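Local coordinates for kinesin-like protein Nod (Drosophila melanogaster, PDB 3DC4) that binds and hydrolyses ATP in its kinesin motor domain, associates with microtubule plus ends and is required for meiotic segregation of non-exchange chromosomes, at residues 24-29 against 63-68; 59-64 against 321-326; 153-158 against 182-187; 236-241 against 294-299. All blocks are in the same frame, centred on the assembly; numbering follows the deposited sequence.

Contact 1 (24-29 against 63-68); sequences VRIAVR and FHFDHA
Ile26 O is held by two backbone donors of the facing segment: Asp66 N at 2.9 Å, nearly in line with the carbonyl (C=O...N angle 163°), and His67 N at 3.4 Å, a bent and weak bond. The amide of the same residue goes to a side chain. Ile26 N lies 2.9 Å from Asp66 OD1, which accepts through its anti lone pair with an N-H...O angle of 164°. Asp66 thus pairs with Ile26 in both directions, and its OD1 also makes a salt bridge with Lys333. Farther along, the 3.0 Å bond from Val28 N to His67 O marks true parallel pairing, Ala27 beside His67 and Val28 beside Ala68. On one face Ala27 CB touches His67 CB at 3.6 Å, near the plane of the imidazole. On the face of Ile26 and Val28 the Phe65 ring packs obliquely, its CD1 3.7 Å from Ile26 CG2. The Arg25 chain bends at chi2 and chi3; its NH1 lies 3.5 Å from His67 NE2, with the guanidinium and ring planes 24° apart. Strand 23-30, whose Arg29 touches ADP, lies between strands 67-69 and 305-312 of the large sheet, parallel to both; Ile26 and Phe65 also meet helix 319-335, and Phe65 and Ala68 touch strand 55-58.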
loop_
_atom_site.group_PDB
_atom_site.type_symbol
_atom_site.label_atom_id
_atom_site.label_comp_id
_atom_site.label_asym_id
_atom_site.label_seq_id
_atom_site.Cartn_x
_atom_site.Cartn_y
_atom_site.Cartn_z
ATOM N N VAL A 24 7.661 3.761 -9.861
ATOM C CA VAL A 24 7.597 2.611 -8.970
ATOM C C VAL A 24 8.670 2.888 -7.923
ATOM O O VAL A 24 9.856 2.921 -8.241
ATOM C CB VAL A 24 7.907 1.293 -9.707
ATOM C CG1 VAL A 24 7.875 0.132 -8.721
ATOM C CG2 VAL A 24 6.874 1.058 -10.811
ATOM N N ARG A 25 8.246 3.110 -6.683
ATOM C CA ARG A 25 9.163 3.425 -5.597
ATOM C C ARG A 25 9.202 2.342 -4.518
ATOM O O ARG A 25 8.199 1.673 -4.248
ATOM C CB ARG A 25 8.760 4.761 -4.956
ATOM C CG ARG A 25 8.620 5.941 -5.912
ATOM C CD ARG A 25 9.927 6.298 -6.606
ATOM N NE ARG A 25 10.106 7.748 -6.717
ATOM C CZ ARG A 25 10.498 8.524 -5.709
ATOM N NH1 ARG A 25 10.755 7.981 -4.525
ATOM N NH2 ARG A 25 10.624 9.836 -5.877
ATOM N N ILE A 26 10.364 2.181 -3.896
ATOM C CA ILE A 26 10.522 1.189 -2.844
ATOM C C ILE A 26 11.149 1.805 -1.600
ATOM O O ILE A 26 12.195 2.463 -1.660
ATOM C CB ILE A 26 11.390 0.008 -3.323
ATOM C CG1 ILE A 26 10.657 -0.725 -4.454
ATOM C CG2 ILE A 26 11.665 -0.955 -2.158
ATOM C CD1 ILE A 26 11.414 -1.859 -5.076
ATOM N N ALA A 27 10.489 1.593 -0.469
ATOM C CA ALA A 27 10.964 2.113 0.797
ATOM C C ALA A 27 11.036 0.980 1.811
ATOM O O ALA A 27 10.305 -0.006 1.699
ATOM C CB ALA A 27 10.013 3.186 1.303
ATOM N N VAL A 28 11.923 1.125 2.789
ATOM C CA VAL A 28 12.071 0.145 3.852
ATOM C C VAL A 28 11.954 0.873 5.179
ATOM O O VAL A 28 12.507 1.963 5.363
ATOM C CB VAL A 28 13.441 -0.569 3.808
ATOM C CG1 VAL A 28 13.537 -1.577 4.953
ATOM C CG2 VAL A 28 13.602 -1.293 2.476
ATOM N N ARG A 29 11.217 0.265 6.100
ATOM C CA ARG A 29 11.049 0.834 7.427
ATOM C C ARG A 29 11.423 -0.203 8.470
ATOM O O ARG A 29 10.846 -1.288 8.514
ATOM C CB ARG A 29 9.603 1.283 7.669
ATOM C CG ARG A 29 9.442 2.055 8.990
ATOM C CD ARG A 29 7.997 2.500 9.270
ATOM N NE ARG A 29 7.964 3.536 10.311
ATOM C CZ ARG A 29 6.863 4.118 10.769
ATOM N NH1 ARG A 29 5.682 3.764 10.283
ATOM N NH2 ARG A 29 6.946 5.071 11.692
ATOM N N PHE A 63 21.815 -3.053 0.594
ATOM C CA PHE A 63 20.560 -2.820 -0.111
ATOM C C PHE A 63 20.364 -1.342 -0.415
ATOM O O PHE A 63 20.622 -0.481 0.437
ATOM C CB PHE A 63 19.401 -3.332 0.741
ATOM C CG PHE A 63 19.398 -4.817 0.909
ATOM C CD1 PHE A 63 18.898 -5.641 -0.091
ATOM C CD2 PHE A 63 19.920 -5.396 2.056
ATOM C CE1 PHE A 63 18.922 -7.024 0.049
ATOM C CE2 PHE A 63 19.949 -6.777 2.205
ATOM C CZ PHE A 63 19.447 -7.593 1.199
ATOM N N HIS A 64 19.904 -1.054 -1.630
ATOM C CA HIS A 64 19.669 0.326 -2.048
ATOM C C HIS A 64 18.272 0.519 -2.593
ATOM O O HIS A 64 17.898 -0.090 -3.589
ATOM C CB HIS A 64 20.661 0.744 -3.129
ATOM C CG HIS A 64 22.089 0.583 -2.729
ATOM N ND1 HIS A 64 22.799 -0.575 -2.955
ATOM C CD2 HIS A 64 22.936 1.429 -2.098
ATOM C CE1 HIS A 64 24.024 -0.436 -2.479
ATOM N NE2 HIS A 64 24.132 0.770 -1.953
ATOM N N PHE A 65 17.508 1.387 -1.951
ATOM C CA PHE A 65 16.155 1.660 -2.406
ATOM C C PHE A 65 15.945 3.158 -2.558
ATOM O O PHE A 65 16.905 3.907 -2.714
ATOM C CB PHE A 65 15.166 1.080 -1.414
ATOM C CG PHE A 65 15.376 -0.378 -1.165
ATOM C CD1 PHE A 65 15.303 -1.283 -2.214
ATOM C CD2 PHE A 65 15.683 -0.844 0.105
ATOM C CE1 PHE A 65 15.536 -2.637 -2.007
ATOM C CE2 PHE A 65 15.919 -2.201 0.322
ATOM C CZ PHE A 65 15.844 -3.094 -0.738
ATOM N N ASP A 66 14.695 3.597 -2.522
ATOM C CA ASP A 66 14.405 5.019 -2.661
ATOM C C ASP A 66 14.310 5.700 -1.310
ATOM O O ASP A 66 14.471 6.916 -1.208
ATOM C CB ASP A 66 13.095 5.223 -3.407
ATOM C CG ASP A 66 13.161 4.705 -4.826
ATOM O OD1 ASP A 66 12.456 3.721 -5.134
ATOM O OD2 ASP A 66 13.933 5.269 -5.629
ATOM N N HIS A 67 14.039 4.907 -0.276
ATOM C CA HIS A 67 13.901 5.414 1.085
ATOM C C HIS A 67 14.295 4.329 2.072
ATOM O O HIS A 67 13.906 3.180 1.911
ATOM C CB HIS A 67 12.443 5.801 1.372
ATOM C CG HIS A 67 11.903 6.869 0.474
ATOM N ND1 HIS A 67 12.267 8.193 0.593
ATOM C CD2 HIS A 67 11.032 6.810 -0.563
ATOM C CE1 HIS A 67 11.645 8.904 -0.332
ATOM N NE2 HIS A 67 10.889 8.088 -1.046
ATOM N N ALA A 68 15.079 4.688 3.081
ATOM C CA ALA A 68 15.472 3.737 4.117
ATOM C C ALA A 68 15.208 4.462 5.437
ATOM O O ALA A 68 15.962 5.360 5.828
ATOM C CB ALA A 68 16.951 3.358 3.985
#

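Contact 2 (59-64 against 321-326); sequences DQNEFH and ETLSTL
The small antiparallel sheet of strands 45-46, 55-58 and 61-64 meets the last helix of the motor domain, 319-335, chiefly where Leu326 packs on the Phe63 ring. Leu326 CB stands over the middle of one ring face, 3.6 Å from the centroid and 11° off the ring normal, which meets the geometry of a CH-pi contact. Its nearest ring atom is Phe63 CE1, also at 3.6 Å, and Leu326 CD1 lies toward the rim, 3.9 Å from Phe63 CE2. The two side chains cross at about a right angle. Leu323, one helical turn earlier, comes to the edge of the ring instead: its CD2 lies near the ring plane, 4.3 Å from Phe63 CZ.

Strands 55-58 and 61-64 form a hairpin joined by Asp59 and Gln60, both with positive phi, as in a type I' turn. From this turn Asp59 OD2 approaches Leu323 CD1 at 3.8 Å, and just after it Asn61 ND2 comes to 3.9 Å from Leu323 CD2. The amide nitrogen of Asn61 is hydrogen-bonded to Val58 O, within the hairpin, and meets the leucine methyl by van der Waals contact. The segment axes run 10.8 Å apart and 41° from parallel, a separation bridged by the phenylalanine ring and the two leucines.

Burial falls off toward the turn: Phe63 and Leu326 are buried, Leu323 is partly exposed, and Asp59 is exposed. Leu323 and Leu326 also touch Val58 on the neighbouring strand, while Leu326 reaches Ile312 of strand 305-312 in the large sheet.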
loop_
_atom_site.group_PDB
_atom_site.type_symbol
_atom_site.label_atom_id
_atom_site.label_comp_id
_atom_site.label_asym_id
_atom_site.label_seq_id
_atom_site.Cartn_x
_atom_site.Cartn_y
_atom_site.Cartn_z
ATOM N N ASP A 59 23.199 -8.536 7.294
ATOM C CA ASP A 59 23.976 -9.754 7.120
ATOM C C ASP A 59 25.038 -9.559 6.034
ATOM O O ASP A 59 25.207 -10.399 5.153
ATOM C CB ASP A 59 23.036 -10.918 6.775
ATOM C CG ASP A 59 23.665 -12.274 7.019
ATOM O OD1 ASP A 59 24.415 -12.420 8.006
ATOM O OD2 ASP A 59 23.398 -13.201 6.227
ATOM N N GLN A 60 25.739 -8.430 6.106
ATOM C CA GLN A 60 26.804 -8.084 5.162
ATOM C C GLN A 60 26.332 -7.776 3.747
ATOM O O GLN A 60 27.145 -7.533 2.856
ATOM C CB GLN A 60 27.859 -9.195 5.121
ATOM C CG GLN A 60 28.672 -9.288 6.395
ATOM C CD GLN A 60 29.370 -7.980 6.709
ATOM O OE1 GLN A 60 30.200 -7.501 5.933
ATOM N NE2 GLN A 60 29.034 -7.390 7.851
ATOM N N ASN A 61 25.021 -7.779 3.542
ATOM C CA ASN A 61 24.455 -7.484 2.234
ATOM C C ASN A 61 24.045 -6.027 2.180
ATOM O O ASN A 61 23.418 -5.517 3.104
ATOM C CB ASN A 61 23.233 -8.359 1.969
ATOM C CG ASN A 61 23.574 -9.826 1.922
ATOM O OD1 ASN A 61 24.244 -10.287 0.997
ATOM N ND2 ASN A 61 23.125 -10.567 2.917
ATOM N N GLU A 62 24.375 -5.364 1.082
ATOM C CA GLU A 62 24.039 -3.959 0.932
ATOM C C GLU A 62 22.787 -3.789 0.072
ATOM O O GLU A 62 22.699 -4.316 -1.031
ATOM C CB GLU A 62 25.231 -3.227 0.322
ATOM C CG GLU A 62 25.233 -1.729 0.539
ATOM C CD GLU A 62 26.626 -1.138 0.375
ATOM O OE1 GLU A 62 27.477 -1.374 1.255
ATOM O OE2 GLU A 62 26.869 -0.455 -0.638
ATOM N N PHE A 63 21.815 -3.053 0.594
ATOM C CA PHE A 63 20.560 -2.820 -0.111
ATOM C C PHE A 63 20.364 -1.342 -0.415
ATOM O O PHE A 63 20.622 -0.481 0.437
ATOM C CB PHE A 63 19.401 -3.332 0.741
ATOM C CG PHE A 63 19.398 -4.817 0.909
ATOM C CD1 PHE A 63 18.898 -5.641 -0.091
ATOM C CD2 PHE A 63 19.920 -5.396 2.056
ATOM C CE1 PHE A 63 18.922 -7.024 0.049
ATOM C CE2 PHE A 63 19.949 -6.777 2.205
ATOM C CZ PHE A 63 19.447 -7.593 1.199
ATOM N N HIS A 64 19.904 -1.054 -1.630
ATOM C CA HIS A 64 19.669 0.326 -2.048
ATOM C C HIS A 64 18.272 0.519 -2.593
ATOM O O HIS A 64 17.898 -0.090 -3.589
ATOM C CB HIS A 64 20.661 0.744 -3.129
ATOM C CG HIS A 64 22.089 0.583 -2.729
ATOM N ND1 HIS A 64 22.799 -0.575 -2.955
ATOM C CD2 HIS A 64 22.936 1.429 -2.098
ATOM C CE1 HIS A 64 24.024 -0.436 -2.479
ATOM N NE2 HIS A 64 24.132 0.770 -1.953
ATOM N N GLU A 321 13.750 -13.802 7.575
ATOM C CA GLU A 321 12.551 -13.159 7.053
ATOM C C GLU A 321 12.906 -11.766 6.547
ATOM O O GLU A 321 12.424 -11.316 5.510
ATOM C CB GLU A 321 11.484 -13.067 8.146
ATOM C CG GLU A 321 10.957 -14.425 8.608
ATOM C CD GLU A 321 10.486 -15.293 7.448
ATOM O OE1 GLU A 321 10.106 -14.735 6.395
ATOM O OE2 GLU A 321 10.484 -16.538 7.586
ATOM N N THR A 322 13.763 -11.084 7.290
ATOM C CA THR A 322 14.194 -9.749 6.901
ATOM C C THR A 322 14.912 -9.807 5.552
ATOM O O THR A 322 14.614 -9.016 4.654
ATOM C CB THR A 322 15.107 -9.158 7.983
ATOM O OG1 THR A 322 14.311 -8.852 9.136
ATOM C CG2 THR A 322 15.798 -7.884 7.504
ATOM N N LEU A 323 15.847 -10.743 5.400
ATOM C CA LEU A 323 16.575 -10.877 4.135
ATOM C C LEU A 323 15.628 -11.143 2.971
ATOM O O LEU A 323 15.809 -10.612 1.873
ATOM C CB LEU A 323 17.602 -12.013 4.229
ATOM C CG LEU A 323 18.823 -11.655 5.087
ATOM C CD1 LEU A 323 19.743 -12.860 5.253
ATOM C CD2 LEU A 323 19.574 -10.507 4.421
ATOM N N SER A 324 14.627 -11.984 3.200
ATOM C CA SER A 324 13.665 -12.319 2.150
ATOM C C SER A 324 12.916 -11.075 1.696
ATOM O O SER A 324 12.728 -10.833 0.500
ATOM C CB SER A 324 12.679 -13.375 2.665
ATOM O OG SER A 324 13.344 -14.601 2.935
ATOM N N THR A 325 12.514 -10.278 2.674
ATOM C CA THR A 325 11.783 -9.051 2.413
ATOM C C THR A 325 12.640 -8.039 1.648
ATOM O O THR A 325 12.179 -7.422 0.686
ATOM C CB THR A 325 11.308 -8.445 3.748
ATOM O OG1 THR A 325 10.321 -9.297 4.344
ATOM C CG2 THR A 325 10.701 -7.083 3.535
ATOM N N LEU A 326 13.898 -7.900 2.055
ATOM C CA LEU A 326 14.790 -6.962 1.384
ATOM C C LEU A 326 15.158 -7.444 -0.024
ATOM O O LEU A 326 15.242 -6.634 -0.950
ATOM C CB LEU A 326 16.045 -6.718 2.243
ATOM C CG LEU A 326 15.723 -6.048 3.584
ATOM C CD1 LEU A 326 16.913 -6.103 4.521
ATOM C CD2 LEU A 326 15.295 -4.604 3.338
#

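Contact 3 (153-158 against 182-187); sequences YASFIE and QRCTCL
Cys184 SG is turned between its own backbone N and carbonyl carbon (chi1 72°), and Ile157 carries CG1 anti to its carbonyl carbon (chi1 -67°); beyond that branch, Ile157 CD1 meets the sulfur at 3.8 Å. Ser155 CB packs against the loop as well, 3.6 Å from Thr185 O, while its OG is hydrogen-bonded to His227 on strand 220-229. The backbone joins at the other end. Ala154 and Leu187 form an antiparallel hydrogen-bonded pair: Ala154 N to Leu187 O measures 2.9 Å and Leu187 N to Ala154 O 2.8 Å. Beside this pair Tyr153 CB lies 3.7 Å from Cys186 CB, with the carbonyl carbon of Leu187 near the plane of the tyrosine ring. Direct pairing between the segments stops short of Phe156; there a water accepts from Phe156 N at 2.9 Å and lies 2.8 Å from Thr185 O, bridging strand and loop. The end-to-end directions, 136° apart, fit a loop that diverges from the strand. Strand 151-160 is bonded to strand 220-229 along its other edge, Leu187 rests on helix 192-204, and Thr185 N is held by Asp166 at the end of strand 164-166.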
loop_
_atom_site.group_PDB
_atom_site.type_symbol
_atom_site.label_atom_id
_atom_site.label_comp_id
_atom_site.label_asym_id
_atom_site.label_seq_id
_atom_site.Cartn_x
_atom_site.Cartn_y
_atom_site.Cartn_z
ATOM N N TYR A 153 -14.763 8.525 -1.491
ATOM C CA TYR A 153 -15.332 7.294 -0.960
ATOM C C TYR A 153 -14.224 6.368 -0.490
ATOM O O TYR A 153 -13.044 6.613 -0.744
ATOM C CB TYR A 153 -16.148 6.564 -2.033
ATOM C CG TYR A 153 -17.227 7.395 -2.690
ATOM C CD1 TYR A 153 -16.918 8.307 -3.703
ATOM C CD2 TYR A 153 -18.557 7.272 -2.292
ATOM C CE1 TYR A 153 -17.911 9.079 -4.304
ATOM C CE2 TYR A 153 -19.555 8.040 -2.881
ATOM C CZ TYR A 153 -19.228 8.941 -3.885
ATOM O OH TYR A 153 -20.220 9.712 -4.450
ATOM N N ALA A 154 -14.615 5.303 0.194
ATOM C CA ALA A 154 -13.662 4.318 0.675
ATOM C C ALA A 154 -14.255 2.929 0.482
ATOM O O ALA A 154 -15.455 2.731 0.661
ATOM C CB ALA A 154 -13.358 4.550 2.154
ATOM N N SER A 155 -13.411 1.985 0.074
ATOM C CA SER A 155 -13.811 0.596 -0.080
ATOM C C SER A 155 -12.835 -0.186 0.789
ATOM O O SER A 155 -11.715 0.269 1.029
ATOM C CB SER A 155 -13.749 0.141 -1.547
ATOM O OG SER A 155 -12.470 0.296 -2.135
ATOM N N PHE A 156 -13.276 -1.328 1.306
ATOM C CA PHE A 156 -12.437 -2.167 2.164
ATOM C C PHE A 156 -12.588 -3.605 1.693
ATOM O O PHE A 156 -13.626 -4.240 1.890
ATOM C CB PHE A 156 -12.881 -2.049 3.630
ATOM C CG PHE A 156 -11.847 -2.508 4.641
ATOM C CD1 PHE A 156 -10.900 -3.478 4.318
ATOM C CD2 PHE A 156 -11.849 -1.987 5.935
ATOM C CE1 PHE A 156 -9.972 -3.927 5.267
ATOM C CE2 PHE A 156 -10.928 -2.427 6.892
ATOM C CZ PHE A 156 -9.987 -3.404 6.553
ATOM N N ILE A 157 -11.539 -4.111 1.061
ATOM C CA ILE A 157 -11.534 -5.466 0.543
ATOM C C ILE A 157 -10.499 -6.313 1.274
ATOM O O ILE A 157 -9.410 -5.838 1.613
ATOM C CB ILE A 157 -11.205 -5.455 -0.964
ATOM C CG1 ILE A 157 -12.344 -4.783 -1.733
ATOM C CG2 ILE A 157 -10.976 -6.872 -1.472
ATOM C CD1 ILE A 157 -12.008 -4.482 -3.169
ATOM N N GLU A 158 -10.858 -7.565 1.525
ATOM C CA GLU A 158 -9.969 -8.507 2.187
ATOM C C GLU A 158 -9.762 -9.692 1.253
ATOM O O GLU A 158 -10.699 -10.137 0.596
ATOM C CB GLU A 158 -10.585 -8.989 3.508
ATOM C CG GLU A 158 -9.900 -10.213 4.120
ATOM C CD GLU A 158 -10.546 -10.663 5.420
ATOM O OE1 GLU A 158 -11.790 -10.640 5.511
ATOM O OE2 GLU A 158 -9.809 -11.056 6.346
ATOM N N GLN A 182 -14.109 -4.048 -9.734
ATOM C CA GLN A 182 -14.799 -2.767 -9.676
ATOM C C GLN A 182 -16.046 -2.812 -8.801
ATOM O O GLN A 182 -16.219 -1.972 -7.920
ATOM C CB GLN A 182 -15.171 -2.318 -11.094
ATOM C CG GLN A 182 -15.822 -0.943 -11.183
ATOM C CD GLN A 182 -14.950 0.164 -10.615
ATOM O OE1 GLN A 182 -14.802 0.290 -9.397
ATOM N NE2 GLN A 182 -14.367 0.972 -11.495
ATOM N N ARG A 183 -16.909 -3.795 -9.039
ATOM C CA ARG A 183 -18.146 -3.927 -8.268
ATOM C C ARG A 183 -17.940 -4.274 -6.794
ATOM O O ARG A 183 -17.876 -5.448 -6.424
ATOM C CB ARG A 183 -19.059 -4.992 -8.884
ATOM C CG ARG A 183 -20.408 -5.109 -8.175
ATOM C CD ARG A 183 -21.125 -6.411 -8.505
ATOM N NE ARG A 183 -20.450 -7.571 -7.927
ATOM C CZ ARG A 183 -20.315 -7.782 -6.620
ATOM N NH1 ARG A 183 -20.810 -6.910 -5.751
ATOM N NH2 ARG A 183 -19.677 -8.862 -6.181
ATOM N N CYS A 184 -17.839 -3.246 -5.960
ATOM C CA CYS A 184 -17.676 -3.415 -4.521
ATOM C C CYS A 184 -18.047 -2.090 -3.865
ATOM O O CYS A 184 -17.652 -1.024 -4.330
ATOM C CB CYS A 184 -16.239 -3.810 -4.167
ATOM S SG CYS A 184 -15.029 -2.493 -4.340
ATOM N N THR A 185 -18.811 -2.170 -2.784
ATOM C CA THR A 185 -19.290 -0.991 -2.079
ATOM C C THR A 185 -18.275 0.074 -1.672
ATOM O O THR A 185 -17.274 -0.203 -1.009
ATOM C CB THR A 185 -20.124 -1.407 -0.838
ATOM O OG1 THR A 185 -20.144 -0.344 0.119
ATOM C CG2 THR A 185 -19.561 -2.654 -0.209
ATOM N N CYS A 186 -18.556 1.301 -2.097
ATOM C CA CYS A 186 -17.730 2.457 -1.783
ATOM C C CYS A 186 -18.583 3.329 -0.870
ATOM O O CYS A 186 -19.631 3.830 -1.289
ATOM C CB CYS A 186 -17.389 3.231 -3.059
ATOM S SG CYS A 186 -16.355 2.334 -4.228
ATOM N N LEU A 187 -18.162 3.497 0.380
ATOM C CA LEU A 187 -18.928 4.316 1.316
ATOM C C LEU A 187 -18.414 5.750 1.303
ATOM O O LEU A 187 -17.212 5.991 1.212
ATOM C CB LEU A 187 -18.847 3.734 2.736
ATOM C CG LEU A 187 -19.383 2.310 2.922
ATOM C CD1 LEU A 187 -19.207 1.878 4.378
ATOM C CD2 LEU A 187 -20.857 2.256 2.530
HETATM O O HOH W 1 -15.645 -2.270 -0.035
#

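Contact 4 (236-241 against 294-299)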
loop_
_atom_site.group_PDB
_atom_site.type_symbol
_atom_site.label_atom_id
_atom_site.label_comp_id
_atom_site.label_asym_id
_atom_site.label_seq_id
_atom_site.Cartn_x
_atom_site.Cartn_y
_atom_site.Cartn_z
ATOM N N ARG A 236 -7.859 6.332 -7.750
ATOM C CA ARG A 236 -7.846 5.552 -6.532
ATOM C C ARG A 236 -6.533 5.636 -5.786
ATOM O O ARG A 236 -5.469 5.735 -6.392
ATOM C CB ARG A 236 -8.094 4.074 -6.859
ATOM C CG ARG A 236 -9.283 3.767 -7.775
ATOM C CD ARG A 236 -9.206 2.310 -8.257
ATOM N NE ARG A 236 -10.320 1.900 -9.113
ATOM C CZ ARG A 236 -10.494 2.303 -10.369
ATOM N NH1 ARG A 236 -11.540 1.868 -11.064
ATOM N NH2 ARG A 236 -9.629 3.140 -10.932
ATOM N N MET A 237 -6.621 5.619 -4.463
ATOM C CA MET A 237 -5.431 5.575 -3.637
ATOM C C MET A 237 -5.618 4.281 -2.871
ATOM O O MET A 237 -6.374 4.224 -1.905
ATOM C CB MET A 237 -5.319 6.737 -2.645
ATOM C CG MET A 237 -4.216 6.467 -1.616
ATOM S SD MET A 237 -3.341 7.900 -0.995
ATOM C CE MET A 237 -2.348 8.393 -2.437
ATOM N N ASN A 238 -4.941 3.239 -3.335
ATOM C CA ASN A 238 -5.024 1.929 -2.718
ATOM C C ASN A 238 -3.998 1.794 -1.606
ATOM O O ASN A 238 -2.793 1.867 -1.849
ATOM C CB ASN A 238 -4.742 0.841 -3.751
ATOM C CG ASN A 238 -5.665 0.924 -4.954
ATOM O OD1 ASN A 238 -6.885 0.801 -4.822
ATOM N ND2 ASN A 238 -5.090 1.150 -6.127
ATOM N N ILE A 239 -4.484 1.589 -0.390
ATOM C CA ILE A 239 -3.622 1.399 0.758
ATOM C C ILE A 239 -3.690 -0.091 1.033
ATOM O O ILE A 239 -4.710 -0.609 1.512
ATOM C CB ILE A 239 -4.123 2.194 1.981
ATOM C CG1 ILE A 239 -4.135 3.688 1.642
ATOM C CG2 ILE A 239 -3.216 1.947 3.180
ATOM C CD1 ILE A 239 -2.787 4.232 1.187
ATOM N N VAL A 240 -2.606 -0.782 0.706
ATOM C CA VAL A 240 -2.551 -2.226 0.873
ATOM C C VAL A 240 -1.709 -2.684 2.057
ATOM O O VAL A 240 -0.561 -2.275 2.214
ATOM C CB VAL A 240 -2.008 -2.877 -0.403
ATOM C CG1 VAL A 240 -2.181 -4.380 -0.330
ATOM C CG2 VAL A 240 -2.725 -2.295 -1.613
ATOM N N ASP A 241 -2.299 -3.549 2.873
ATOM C CA ASP A 241 -1.652 -4.086 4.061
ATOM C C ASP A 241 -1.678 -5.606 3.882
ATOM O O ASP A 241 -2.682 -6.259 4.172
ATOM C CB ASP A 241 -2.465 -3.659 5.282
ATOM C CG ASP A 241 -1.838 -4.074 6.592
ATOM O OD1 ASP A 241 -2.517 -3.908 7.626
ATOM O OD2 ASP A 241 -0.686 -4.552 6.614
ATOM N N THR A 294 -5.380 -8.766 -9.601
ATOM C CA THR A 294 -6.659 -8.719 -10.293
ATOM C C THR A 294 -7.472 -7.560 -9.712
ATOM O O THR A 294 -7.993 -6.724 -10.448
ATOM C CB THR A 294 -7.432 -10.046 -10.115
ATOM O OG1 THR A 294 -6.717 -11.099 -10.773
ATOM C CG2 THR A 294 -8.825 -9.945 -10.721
ATOM N N VAL A 295 -7.556 -7.500 -8.386
ATOM C CA VAL A 295 -8.288 -6.430 -7.716
ATOM C C VAL A 295 -7.671 -5.067 -8.024
ATOM O O VAL A 295 -8.383 -4.079 -8.196
ATOM C CB VAL A 295 -8.300 -6.640 -6.191
ATOM C CG1 VAL A 295 -8.953 -5.443 -5.504
ATOM C CG2 VAL A 295 -9.057 -7.918 -5.857
ATOM N N LEU A 296 -6.345 -5.014 -8.108
ATOM C CA LEU A 296 -5.668 -3.754 -8.382
ATOM C C LEU A 296 -5.370 -3.563 -9.873
ATOM O O LEU A 296 -4.586 -2.698 -10.244
ATOM C CB LEU A 296 -4.362 -3.679 -7.574
ATOM C CG LEU A 296 -4.492 -3.804 -6.048
ATOM C CD1 LEU A 296 -3.112 -3.817 -5.412
ATOM C CD2 LEU A 296 -5.325 -2.643 -5.499
ATOM N N GLN A 297 -6.007 -4.358 -10.726
ATOM C CA GLN A 297 -5.781 -4.271 -12.166
ATOM C C GLN A 297 -5.952 -2.867 -12.733
ATOM O O GLN A 297 -5.132 -2.414 -13.532
ATOM C CB GLN A 297 -6.721 -5.219 -12.902
ATOM C CG GLN A 297 -6.364 -5.399 -14.359
ATOM C CD GLN A 297 -7.314 -6.332 -15.060
ATOM O OE1 GLN A 297 -7.731 -7.339 -14.493
ATOM N NE2 GLN A 297 -7.662 -6.007 -16.302
ATOM N N ALA A 298 -7.017 -2.184 -12.324
ATOM C CA ALA A 298 -7.287 -0.834 -12.804
ATOM C C ALA A 298 -6.248 0.162 -12.305
ATOM O O ALA A 298 -6.081 1.230 -12.888
ATOM C CB ALA A 298 -8.684 -0.390 -12.370
ATOM N N SER A 299 -5.553 -0.177 -11.224
ATOM C CA SER A 299 -4.545 0.725 -10.683
ATOM C C SER A 299 -3.138 0.392 -11.172
ATOM O O SER A 299 -2.226 1.206 -11.048
ATOM C CB SER A 299 -4.595 0.714 -9.154
ATOM O OG SER A 299 -5.836 1.238 -8.709
#
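Asn238 and Ser299 form the tight part of this contact: Asn238 ND2 donates to Ser299 OG at 2.7 Å, with an N-H...O angle of 151° and the oxygen only 5° out of the amide plane. The amide has further partners, Thr225 OG1 for its OD1 and Thr97 OG1 for ND2, so this buried polar group is gripped at both ends and its rotation is fixed. Leu296 slides past Asn238 in the opposite direction, its CD2 3.6 Å from Asn238 CG. The other methyl, Leu296 CD1, makes a looser contact with Val240 CG2 at 4.1 Å.

Toward solvent the contact is flat: the Arg236 guanidinium lies against a single methyl, Ala298 CB, which stands above the centre of one face, 3.8 Å from Arg236 CZ. The Arg236 chain is extended from CG to NE, and its CD comes within 3.6 Å of Ser299 OG. Arg236 and Ala298 are partly exposed, whereas Asn238, Val240, Leu296 and Ser299 are buried.

Leu296 is the residue at which the chain leaves helix 291-295, and Ala298 and Ser299 follow in the connection toward strand 305-312. Strand 234-241 ends at Asp241, bonded to Ser109 of the nucleotide-binding loop; its position is consistent with that of the strand leading into switch II in kinesins and other P-loop NTPases.

In the fold
Contacts 1, 3 and 4 reach the large mixed sheet, whereas contact 2 ties the small antiparallel sheet to helix 319-335. Contacts 1 and 4 are buried; 2 and 3 are partly so. Contacts 1 and 2 share strand 61-64 and touch, Phe65 CZ lying 3.6 Å from Leu326 O. Contacts 3 and 4 touch, with Ile157 CD1 4.0 Å from Val295 CG1, and contact 3 lies across the chain's centre from 1 and 2. Chemistry follows place: backbone bonds join strand to strand in 1, helped by a carboxylate, and strand to a mostly irregular segment in 3, helped by a water; contact 2 is mainly apolar, with two polar side chains against a leucine; contact 4 turns on one buried amide.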